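Local coordinates for glycosyl hydrolase, family 31/fibronectin type III domain protein (Clostridium perfringens, PDB 4P5Y) that binds N-acetylgalactosamine through an F5/8 type C module, and so probably helps to hold a family 31 glycoside hydrolase on galactosamine-containing glycans, at residues S33-D38 with S54-A59; S65-L70 with A138-F143; G90-Y95 with K155-A160; E108-N113 with I131-I136. All coordinates share one frame; numbering follows the deposited sequence.

Contact 1 of 4, residues S33-D38 with S54-A59. With NGA (2-acetamido-2-deoxy-beta-D-galactopyranose), chain B.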
# COMPACT_ATOMS: atom_id res chain seq x y z
N SER A 33 3.66 10.45 6.95
CA SER A 33 2.84 11.63 7.14
C SER A 33 1.39 11.40 6.66
O SER A 33 1.08 10.38 6.04
CB SER A 33 3.47 12.84 6.44
OG SER A 33 3.58 12.65 5.04
N GLU A 34 0.51 12.34 6.98
CA GLU A 34 -0.89 12.25 6.61
C GLU A 34 -1.32 13.64 6.28
O GLU A 34 -0.86 14.57 6.90
CB GLU A 34 -1.75 11.70 7.75
CG GLU A 34 -1.28 10.41 8.39
CD GLU A 34 -2.13 10.00 9.58
OE1 GLU A 34 -1.80 10.39 10.73
OE2 GLU A 34 -3.14 9.29 9.37
N ALA A 35 -2.19 13.79 5.30
CA ALA A 35 -2.62 15.11 4.90
C ALA A 35 -4.13 15.20 4.97
O ALA A 35 -4.82 14.17 4.84
CB ALA A 35 -2.13 15.43 3.50
N ASP A 36 -4.63 16.41 5.16
CA ASP A 36 -6.06 16.65 5.08
C ASP A 36 -6.81 15.69 6.00
O ASP A 36 -6.47 15.56 7.17
CB ASP A 36 -6.52 16.51 3.63
CG ASP A 36 -5.79 17.47 2.70
OD1 ASP A 36 -5.62 18.64 3.11
OD2 ASP A 36 -5.36 17.07 1.60
N ARG A 37 -7.81 15.00 5.49
CA ARG A 37 -8.48 14.00 6.31
C ARG A 37 -8.18 12.58 5.83
O ARG A 37 -8.89 11.65 6.15
CB ARG A 37 -9.99 14.23 6.34
CG ARG A 37 -10.44 15.38 7.23
CD ARG A 37 -11.96 15.33 7.39
NE ARG A 37 -12.54 16.64 7.68
CZ ARG A 37 -12.73 17.58 6.76
NH1 ARG A 37 -12.36 17.37 5.51
NH2 ARG A 37 -13.27 18.74 7.10
N ASP A 38 -7.11 12.43 5.06
CA ASP A 38 -6.78 11.14 4.46
C ASP A 38 -5.81 10.33 5.33
O ASP A 38 -4.63 10.21 5.03
CB ASP A 38 -6.22 11.39 3.07
CG ASP A 38 -7.23 12.06 2.17
OD1 ASP A 38 -8.43 11.88 2.43
OD2 ASP A 38 -6.84 12.76 1.21
N SER A 54 -0.31 11.17 1.93
CA SER A 54 0.78 11.71 2.73
C SER A 54 0.86 13.22 2.56
O SER A 54 0.21 13.79 1.67
CB SER A 54 2.11 11.05 2.36
OG SER A 54 2.45 11.32 1.01
N ALA A 55 1.65 13.88 3.40
CA ALA A 55 1.71 15.34 3.38
C ALA A 55 2.31 15.85 2.07
O ALA A 55 3.11 15.15 1.43
CB ALA A 55 2.50 15.87 4.58
N TYR A 56 1.92 17.05 1.67
CA TYR A 56 2.45 17.65 0.45
C TYR A 56 2.81 19.10 0.68
O TYR A 56 2.63 19.94 -0.20
CB TYR A 56 1.46 17.51 -0.71
CG TYR A 56 0.03 17.89 -0.37
CD1 TYR A 56 -0.42 19.20 -0.49
CD2 TYR A 56 -0.87 16.94 0.07
CE1 TYR A 56 -1.72 19.55 -0.18
CE2 TYR A 56 -2.17 17.27 0.38
CZ TYR A 56 -2.59 18.57 0.25
OH TYR A 56 -3.90 18.89 0.57
N GLN A 57 3.33 19.40 1.86
CA GLN A 57 3.90 20.72 2.11
C GLN A 57 5.22 20.86 1.36
O GLN A 57 5.65 19.93 0.66
CB GLN A 57 4.09 20.95 3.61
CG GLN A 57 2.81 20.75 4.44
CD GLN A 57 1.59 21.44 3.83
OE1 GLN A 57 1.69 22.54 3.29
NE2 GLN A 57 0.44 20.78 3.91
N ALA A 58 5.88 22.02 1.47
CA ALA A 58 7.06 22.28 0.65
C ALA A 58 8.19 21.30 0.92
O ALA A 58 8.81 20.81 -0.01
CB ALA A 58 7.54 23.70 0.85
N ALA A 59 8.45 20.98 2.18
CA ALA A 59 9.57 20.09 2.52
C ALA A 59 9.23 18.60 2.43
O ALA A 59 10.07 17.75 2.72
CB ALA A 59 10.09 20.41 3.92
C1 NGA B . -5.11 18.25 -3.92
C2 NGA B . -5.67 16.93 -3.43
C3 NGA B . -4.80 16.39 -2.30
C4 NGA B . -3.34 16.35 -2.75
C5 NGA B . -2.93 17.74 -3.22
C6 NGA B . -1.47 17.81 -3.64
C7 NGA B . -8.09 16.65 -3.78
C8 NGA B . -9.46 16.94 -3.24
N2 NGA B . -7.07 17.04 -3.01
O1 NGA B . -5.81 18.70 -5.06
O3 NGA B . -5.24 15.11 -1.87
O4 NGA B . -3.20 15.43 -3.81
O5 NGA B . -3.76 18.08 -4.31
O6 NGA B . -1.34 18.49 -4.87
O7 NGA B . -7.96 16.10 -4.88
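Tyr-56 and Asp-36 meet at the rim of the sugar site, where Tyr-56 OH donates to Asp-36 OD2 at 2.6 Å. The carboxylate lies at the edge of the phenol, near the ring plane, and accepts on the syn lone pair of OD2; its own plane is turned 54° from the ring. With its hydroxyl tethered, the phenol presents a face to N-acetylgalactosamine: C5 of the sugar sits 3.5 Å above the plane, over the ring centre, and C4 is equally near Tyr-56 CE2, a CH-pi arrangement. Asp-36 OD2 is 4.0 Å from the sugar's O3, too far for a direct hydrogen bond and consistent with an indirect role through the tyrosine. Ala-35 CB approaches the ring obliquely, 3.6 Å from Tyr-56 CE2. A type II' turn from Ala-35 to Asp-38, closed by Asp-38 N to Ala-35 O (2.9 Å), carries Asp-36 at its second position. Farther back, Ser-33 OG accepts from Ala-55 N at 2.8 Å with a nearly straight N-H of 166°; chi1 of 62° turns the hydroxyl toward that amide. Ser-33 O receives Trp-52 NE1, while Ser-54 OG pairs with Ala-157 N. Both segments are loops, one leaving strand 26-31 and the other strand 52-53; backbone bonds from Ala-35 and Asp-38 to His-53, and from Ser-54 to Ala-157, tie them to the edge of the four-stranded sheet.

Contact 2 of 4, residues S65-L70 with A138-F143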
# COMPACT_ATOMS: atom_id res chain seq x y z
N SER A 65 6.03 5.85 3.79
CA SER A 65 5.61 4.47 3.98
C SER A 65 4.53 4.38 5.03
O SER A 65 4.31 5.33 5.79
CB SER A 65 6.81 3.61 4.36
OG SER A 65 7.27 3.95 5.64
N ILE A 66 3.86 3.24 5.07
CA ILE A 66 2.76 3.00 6.01
C ILE A 66 2.89 1.59 6.61
O ILE A 66 3.23 0.63 5.91
CB ILE A 66 1.41 3.17 5.32
CG1 ILE A 66 0.26 2.86 6.28
CG2 ILE A 66 1.33 2.28 4.11
CD1 ILE A 66 -1.11 3.29 5.75
N THR A 67 2.66 1.48 7.91
CA THR A 67 2.84 0.19 8.55
C THR A 67 1.52 -0.37 9.00
O THR A 67 0.80 0.25 9.78
CB THR A 67 3.80 0.27 9.74
OG1 THR A 67 5.11 0.62 9.28
CG2 THR A 67 3.85 -1.08 10.47
N ILE A 68 1.22 -1.55 8.49
CA ILE A 68 -0.03 -2.23 8.80
C ILE A 68 0.24 -3.32 9.82
O ILE A 68 1.12 -4.18 9.61
CB ILE A 68 -0.67 -2.85 7.54
CG1 ILE A 68 -0.89 -1.78 6.46
CG2 ILE A 68 -1.96 -3.60 7.88
CD1 ILE A 68 -1.45 -0.45 7.00
N LYS A 69 -0.51 -3.30 10.90
CA LYS A 69 -0.47 -4.38 11.88
C LYS A 69 -1.64 -5.34 11.75
O LYS A 69 -2.80 -4.92 11.69
CB LYS A 69 -0.44 -3.83 13.30
CG LYS A 69 -0.77 -4.86 14.37
CD LYS A 69 -0.59 -4.25 15.73
CE LYS A 69 -0.88 -5.22 16.85
NZ LYS A 69 -0.55 -4.56 18.14
N LEU A 70 -1.32 -6.64 11.73
CA LEU A 70 -2.32 -7.70 11.63
C LEU A 70 -2.68 -8.20 13.04
O LEU A 70 -1.92 -8.00 13.97
CB LEU A 70 -1.78 -8.84 10.75
CG LEU A 70 -1.55 -8.52 9.26
CD1 LEU A 70 -0.72 -7.28 9.09
CD2 LEU A 70 -0.91 -9.66 8.52
N ALA A 138 4.51 -12.98 9.18
CA ALA A 138 4.55 -11.57 9.57
C ALA A 138 3.34 -11.16 10.40
O ALA A 138 2.25 -11.71 10.23
CB ALA A 138 4.66 -10.68 8.32
N GLN A 139 3.53 -10.20 11.30
CA GLN A 139 2.41 -9.53 11.98
C GLN A 139 2.42 -8.04 11.63
O GLN A 139 1.51 -7.30 11.99
CB GLN A 139 2.48 -9.73 13.49
CG GLN A 139 1.28 -9.17 14.25
CD GLN A 139 1.15 -9.72 15.67
OE1 GLN A 139 2.01 -10.46 16.15
NE2 GLN A 139 0.07 -9.36 16.35
N TYR A 140 3.45 -7.62 10.90
CA TYR A 140 3.59 -6.23 10.45
C TYR A 140 4.11 -6.15 9.02
O TYR A 140 5.03 -6.87 8.62
CB TYR A 140 4.55 -5.46 11.37
CG TYR A 140 4.17 -5.48 12.83
CD1 TYR A 140 4.59 -6.51 13.67
CD2 TYR A 140 3.41 -4.45 13.38
CE1 TYR A 140 4.24 -6.52 15.01
CE2 TYR A 140 3.07 -4.45 14.72
CZ TYR A 140 3.49 -5.49 15.53
OH TYR A 140 3.14 -5.48 16.86
N LEU A 141 3.52 -5.26 8.24
CA LEU A 141 4.00 -5.01 6.89
C LEU A 141 4.19 -3.51 6.68
O LEU A 141 3.29 -2.71 6.93
CB LEU A 141 3.02 -5.57 5.85
CG LEU A 141 3.54 -5.56 4.41
CD1 LEU A 141 3.17 -6.83 3.68
CD2 LEU A 141 3.02 -4.35 3.67
N ARG A 142 5.40 -3.14 6.27
CA ARG A 142 5.64 -1.77 5.88
C ARG A 142 5.64 -1.66 4.35
O ARG A 142 6.45 -2.30 3.66
CB ARG A 142 6.97 -1.27 6.44
CG ARG A 142 7.23 0.19 6.16
CD ARG A 142 8.20 0.73 7.19
NE ARG A 142 9.49 0.07 7.09
CZ ARG A 142 10.39 0.03 8.07
NH1 ARG A 142 10.13 0.61 9.23
NH2 ARG A 142 11.55 -0.59 7.88
N PHE A 143 4.70 -0.86 3.84
CA PHE A 143 4.60 -0.56 2.43
C PHE A 143 5.22 0.80 2.15
O PHE A 143 4.83 1.80 2.75
CB PHE A 143 3.14 -0.58 2.00
CG PHE A 143 2.93 -0.29 0.55
CD1 PHE A 143 3.01 -1.30 -0.39
CD2 PHE A 143 2.64 0.99 0.12
CE1 PHE A 143 2.81 -1.03 -1.72
CE2 PHE A 143 2.45 1.26 -1.20
CZ PHE A 143 2.53 0.25 -2.13
O HOH W 1 2.18 -3.18 18.09
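Tyr-140 lays its ring alongside the aliphatic chain of Lys-69, both pointing the same way, with Tyr-140 CE2 3.8 Å from Lys-69 CD. CG of the lysine is anti to its backbone N (chi1 164°) and the chain beyond is extended, which brings NZ level with the phenol oxygen. A water joins the two ends, accepting from Lys-69 NZ at 3.1 Å and lying 2.8 Å from Tyr-140 OH, near the ring plane. Along the same face, the methylenes of Arg-142 cross Thr-67, CD being 3.7 Å from Thr-67 OG1; the guanidinium reaches past both segments to Glu-98 (salt bridge) and Trp-106 (cation-pi). The other face is apolar: Ile-66, Ile-68, Leu-141 and Phe-143 turn inward, and Leu-141 and Ile-68 touch Phe-164. Ile-66 pairs with Phe-143 and Ile-68 with Leu-141, each through two backbone bonds. Leu-70 N to Gln-139 O (2.9 Å) extends the bonding, and on the opposite edge Gln-139 and Tyr-140 form a classic bulge against Ser-100 of strand 92-100. Strands 64-70 and 140-148 of the five-stranded sheet thus pack their apolar face on the four-stranded sheet, the jelly-roll beta sandwich of F5/8 type C domains.

Contact 3 of 4, residues G90-Y95 with K155-A160. With CA (calcium ion), chain C; NGA (2-acetamido-2-deoxy-beta-D-galactopyranose), chain B.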
# COMPACT_ATOMS: atom_id res chain seq x y z
N GLY A 90 -0.94 10.83 -6.04
CA GLY A 90 -0.42 9.89 -5.08
C GLY A 90 -0.38 8.47 -5.62
O GLY A 90 -0.05 7.54 -4.88
N HIS A 91 -0.74 8.28 -6.89
CA HIS A 91 -0.66 6.95 -7.51
C HIS A 91 0.76 6.39 -7.45
O HIS A 91 1.68 6.96 -8.04
CB HIS A 91 -1.14 6.99 -8.96
CG HIS A 91 -2.63 6.86 -9.11
ND1 HIS A 91 -3.22 6.47 -10.29
CD2 HIS A 91 -3.63 7.08 -8.24
CE1 HIS A 91 -4.53 6.46 -10.14
NE2 HIS A 91 -4.81 6.83 -8.90
N VAL A 92 0.94 5.26 -6.75
CA VAL A 92 2.27 4.68 -6.55
C VAL A 92 2.71 3.81 -7.71
O VAL A 92 1.99 2.89 -8.12
CB VAL A 92 2.33 3.83 -5.26
CG1 VAL A 92 3.72 3.22 -5.11
CG2 VAL A 92 1.98 4.68 -4.05
N THR A 93 3.90 4.09 -8.23
CA THR A 93 4.39 3.38 -9.41
C THR A 93 5.61 2.54 -9.10
O THR A 93 5.98 1.65 -9.87
CB THR A 93 4.73 4.37 -10.54
OG1 THR A 93 5.86 5.17 -10.15
CG2 THR A 93 3.55 5.27 -10.82
N GLU A 94 6.25 2.83 -7.97
CA GLU A 94 7.37 2.01 -7.49
C GLU A 94 7.31 1.89 -5.97
O GLU A 94 7.10 2.88 -5.27
CB GLU A 94 8.69 2.61 -7.93
CG GLU A 94 9.85 1.69 -7.75
CD GLU A 94 11.10 2.26 -8.35
OE1 GLU A 94 11.10 2.51 -9.57
OE2 GLU A 94 12.07 2.49 -7.60
N TYR A 95 7.50 0.68 -5.46
CA TYR A 95 7.22 0.39 -4.07
C TYR A 95 8.24 -0.58 -3.47
O TYR A 95 8.95 -1.28 -4.20
CB TYR A 95 5.82 -0.22 -3.92
CG TYR A 95 5.74 -1.55 -4.62
CD1 TYR A 95 6.16 -2.72 -3.99
CD2 TYR A 95 5.28 -1.64 -5.93
CE1 TYR A 95 6.12 -3.93 -4.64
CE2 TYR A 95 5.22 -2.85 -6.58
CZ TYR A 95 5.65 -3.99 -5.92
OH TYR A 95 5.61 -5.21 -6.55
N LYS A 155 6.38 13.24 -5.07
CA LYS A 155 6.37 14.04 -3.85
C LYS A 155 5.48 13.42 -2.78
O LYS A 155 5.86 13.32 -1.62
CB LYS A 155 5.93 15.47 -4.15
CG LYS A 155 5.85 16.38 -2.92
CD LYS A 155 5.45 17.79 -3.36
CE LYS A 155 5.40 18.78 -2.20
NZ LYS A 155 6.75 19.22 -1.77
N TYR A 156 4.29 12.98 -3.17
CA TYR A 156 3.35 12.44 -2.20
C TYR A 156 2.73 11.13 -2.67
O TYR A 156 2.64 10.86 -3.87
CB TYR A 156 2.26 13.47 -1.89
CG TYR A 156 1.76 14.23 -3.08
CD1 TYR A 156 0.86 13.66 -3.97
CD2 TYR A 156 2.19 15.52 -3.32
CE1 TYR A 156 0.40 14.36 -5.08
CE2 TYR A 156 1.73 16.23 -4.42
CZ TYR A 156 0.84 15.64 -5.29
OH TYR A 156 0.40 16.36 -6.38
N ALA A 157 2.31 10.30 -1.72
CA ALA A 157 1.67 9.03 -2.03
C ALA A 157 0.28 8.92 -1.42
O ALA A 157 -0.01 9.48 -0.36
CB ALA A 157 2.53 7.88 -1.56
N SER A 158 -0.57 8.17 -2.11
CA SER A 158 -1.85 7.77 -1.55
C SER A 158 -2.11 6.29 -1.82
O SER A 158 -1.46 5.68 -2.67
CB SER A 158 -2.98 8.65 -2.10
OG SER A 158 -3.02 8.65 -3.52
N ALA A 159 -3.03 5.72 -1.06
CA ALA A 159 -3.51 4.37 -1.30
C ALA A 159 -4.96 4.31 -0.85
O ALA A 159 -5.30 4.78 0.25
CB ALA A 159 -2.68 3.32 -0.56
N ALA A 160 -5.81 3.75 -1.70
CA ALA A 160 -7.21 3.57 -1.35
C ALA A 160 -7.36 2.32 -0.50
O ALA A 160 -8.06 2.33 0.50
CB ALA A 160 -8.08 3.49 -2.62
CA CA C . -9.85 3.00 1.99
C1 NGA B . -5.11 18.25 -3.92
C2 NGA B . -5.67 16.93 -3.43
C3 NGA B . -4.80 16.39 -2.30
C4 NGA B . -3.34 16.35 -2.75
C5 NGA B . -2.93 17.74 -3.22
C6 NGA B . -1.47 17.81 -3.64
C7 NGA B . -8.09 16.65 -3.78
C8 NGA B . -9.46 16.94 -3.24
N2 NGA B . -7.07 17.04 -3.01
O1 NGA B . -5.81 18.70 -5.06
O3 NGA B . -5.24 15.11 -1.87
O4 NGA B . -3.20 15.43 -3.81
O5 NGA B . -3.76 18.08 -4.31
O6 NGA B . -1.34 18.49 -4.87
O7 NGA B . -7.96 16.10 -4.88
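Tyr-156 turns the edge of its ring to Gly-90, whose N lies near the ring plane, 3.9 Å from Tyr-156 CE1, while the far end of the ring runs on to the bound sugar. There Tyr-156 CZ is 3.6 Å from C6 of N-acetylgalactosamine, which approaches obliquely, and Tyr-156 OH lies 3.1 Å from O6 of N-acetylgalactosamine. A chi1 of 41° sets the ring between backbone N and carbonyl carbon and sends it toward the ligand. Ser-158 approaches the glycine from another quarter: its OG rests 3.3 Å from Gly-90 CA, where a CB would point, and its polar end is occupied by Asn-89 O. Val-92 CG2 lies 4.1 Å from Ala-157 CB and also close to Ser-158 O; both Val-92 and Ala-157 touch Ala-145 of strand 140-148. The backbone supplies the one hydrogen bond between the segments, Ser-158 N to Gly-90 O at 2.9 Å. Its N-H points almost straight at the oxygen, yet it meets the C=O from the side, at 111°. Beside it, Gly-90 CA offers a C-H to Tyr-156 O at 3.4 Å. Gly-90 forms a G1 bulge with His-91 opposite Leu-149; at its phi of 97° a side chain would be jammed against the preceding carbonyl oxygen. Two residues beyond Ser-158, Ala-160 O binds calcium at 2.4 Å with Asn-42 O and Asp-45 OD1 among the other ligands. The chemistry implies a mainly backbone-made junction, little dependent on charge, that probably helps to place Tyr-156 beside the sugar while the same segment ends at the metal.

Contact 4 of 4, residues E108-N113 with I131-I136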
# COMPACT_ATOMS: atom_id res chain seq x y z
N GLU A 108 13.31 -7.45 4.08
CA GLU A 108 12.89 -6.86 2.82
C GLU A 108 12.35 -7.96 1.95
O GLU A 108 13.08 -8.88 1.58
CB GLU A 108 14.02 -6.12 2.11
CG GLU A 108 13.52 -5.38 0.86
CD GLU A 108 14.64 -4.78 0.03
OE1 GLU A 108 15.50 -4.07 0.60
OE2 GLU A 108 14.65 -5.01 -1.20
N VAL A 109 11.06 -7.89 1.64
CA VAL A 109 10.42 -8.96 0.90
C VAL A 109 10.70 -8.81 -0.58
O VAL A 109 11.13 -9.76 -1.22
CB VAL A 109 8.89 -8.99 1.13
CG1 VAL A 109 8.22 -9.96 0.16
CG2 VAL A 109 8.59 -9.37 2.58
N ARG A 110 10.47 -7.60 -1.11
CA ARG A 110 10.69 -7.30 -2.52
C ARG A 110 10.55 -5.80 -2.83
O ARG A 110 10.12 -5.01 -2.00
CB ARG A 110 9.73 -8.10 -3.40
CG ARG A 110 8.25 -7.74 -3.20
CD ARG A 110 7.38 -8.32 -4.30
NE ARG A 110 7.77 -7.76 -5.60
CZ ARG A 110 7.15 -8.01 -6.74
NH1 ARG A 110 6.09 -8.83 -6.78
NH2 ARG A 110 7.57 -7.44 -7.86
N THR A 111 10.91 -5.43 -4.05
CA THR A 111 10.65 -4.10 -4.59
C THR A 111 9.87 -4.34 -5.88
O THR A 111 9.74 -5.48 -6.30
CB THR A 111 11.95 -3.31 -4.86
OG1 THR A 111 12.86 -4.13 -5.61
CG2 THR A 111 12.63 -2.91 -3.56
N GLY A 112 9.34 -3.29 -6.50
CA GLY A 112 8.74 -3.44 -7.82
C GLY A 112 8.04 -2.20 -8.34
O GLY A 112 7.96 -1.19 -7.65
N ASN A 113 7.52 -2.27 -9.56
CA ASN A 113 6.80 -1.15 -10.18
C ASN A 113 5.39 -1.52 -10.59
O ASN A 113 5.08 -2.68 -10.81
CB ASN A 113 7.56 -0.64 -11.41
CG ASN A 113 8.96 -0.22 -11.09
OD1 ASN A 113 9.84 -1.06 -10.93
ND2 ASN A 113 9.18 1.09 -10.97
N ILE A 131 0.33 -7.75 -5.86
CA ILE A 131 1.77 -7.82 -5.65
C ILE A 131 2.14 -9.05 -4.86
O ILE A 131 2.08 -9.05 -3.64
CB ILE A 131 2.30 -6.59 -4.91
CG1 ILE A 131 2.14 -5.34 -5.77
CG2 ILE A 131 3.76 -6.78 -4.53
CD1 ILE A 131 2.24 -4.06 -5.00
N ARG A 132 2.54 -10.11 -5.55
CA ARG A 132 2.86 -11.35 -4.85
C ARG A 132 4.33 -11.43 -4.49
O ARG A 132 5.17 -10.81 -5.13
CB ARG A 132 2.49 -12.56 -5.69
CG ARG A 132 3.26 -12.66 -6.99
CD ARG A 132 3.05 -14.02 -7.66
NE ARG A 132 4.16 -14.93 -7.37
CZ ARG A 132 5.22 -15.08 -8.15
NH1 ARG A 132 5.32 -14.39 -9.28
NH2 ARG A 132 6.19 -15.93 -7.81
N PHE A 133 4.60 -12.24 -3.46
CA PHE A 133 5.95 -12.45 -2.95
C PHE A 133 5.99 -13.83 -2.31
O PHE A 133 4.94 -14.45 -2.12
CB PHE A 133 6.35 -11.35 -1.95
CG PHE A 133 5.24 -10.91 -1.02
CD1 PHE A 133 5.09 -11.50 0.24
CD2 PHE A 133 4.36 -9.90 -1.39
CE1 PHE A 133 4.08 -11.09 1.10
CE2 PHE A 133 3.35 -9.49 -0.53
CZ PHE A 133 3.20 -10.09 0.71
N ASN A 134 7.19 -14.30 -1.99
CA ASN A 134 7.36 -15.63 -1.41
C ASN A 134 6.84 -15.66 0.01
O ASN A 134 7.12 -14.76 0.81
CB ASN A 134 8.82 -16.07 -1.46
CG ASN A 134 9.32 -16.33 -2.88
OD1 ASN A 134 8.54 -16.37 -3.83
ND2 ASN A 134 10.62 -16.52 -3.02
N THR A 135 6.08 -16.71 0.32
CA THR A 135 5.36 -16.80 1.59
C THR A 135 6.24 -16.53 2.81
O THR A 135 7.17 -17.28 3.14
CB THR A 135 4.70 -18.19 1.75
OG1 THR A 135 3.91 -18.46 0.60
CG2 THR A 135 3.84 -18.23 3.01
N ILE A 136 5.95 -15.44 3.49
CA ILE A 136 6.72 -15.06 4.65
C ILE A 136 5.77 -14.86 5.82
O ILE A 136 4.63 -14.45 5.64
CB ILE A 136 7.55 -13.80 4.38
CG1 ILE A 136 8.47 -13.48 5.57
CG2 ILE A 136 6.64 -12.64 3.97
CD1 ILE A 136 9.53 -12.42 5.29
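Arg-110 spans two strands that belong to different sheets, donating from NH1 to the main-chain Arg-132 O at 2.7 Å. Segments 108-113 and 131-136 run antiparallel, 162° between their directions, but their axes come no nearer than 7.2 Å, wider than neighbours in a sheet, and side chains do the joining. A classic bulge is consistent with this: Val-109 and Arg-110 both face Ile-97, and their side chains both head toward 131-136. The arginine chain bends at chi3 (-63°), folding the guanidinium back over its own strand. Arg-110 NE thus reaches Thr-111 O at 3.1 Å; the oxygen lies close to the guanidinium plane, whereas NE stands well above the carbonyl plane, off its lone pairs. NH2 adds a weak bond to the same oxygen. Arg-132 O, by contrast, is met in its carbonyl plane and at the edge of the guanidinium, with an N-H angle of 146°. Ile-131 CG2 lies obliquely to the group, 3.8 Å from Arg-110 NH1. Val-109 puts CG2 4.1 Å from Ile-136 CG2, while Arg-110 CD comes 4.0 Å from Phe-133 CB. Two carbonyls from different strands thus share one guanidinium, fixing its rotation. The Arg-110 guanidinium is therefore bound here by carbonyl oxygens, not by a carboxylate, and Arg-110 NH1 and Arg-132 NH1 are 6.1 Å apart and not in contact.

How the contacts relate
Contacts 1 and 3 form the sugar site together: their centres are 12 Å apart, both reach N-acetylgalactosamine, and Arg-84 and Asn-89 add hydrogen bonds to it. They are joined directly by Ser-54 N to Ala-157 O (2.9 Å) and by Tyr-56 CB packing on Tyr-156 CD2 at 3.4 Å. Contact 2 lies in the five-stranded sheet, about 16 Å from contact 3 between centres, and meets it where Phe-143 packs on Tyr-95. Contact 4, linking the two sheets, lies about 27 Å from contact 1 between centres, well away from the ligand, but strand 92-100 connects it to contact 3 through Tyr-95 N to Gly-112 O at 2.9 Å.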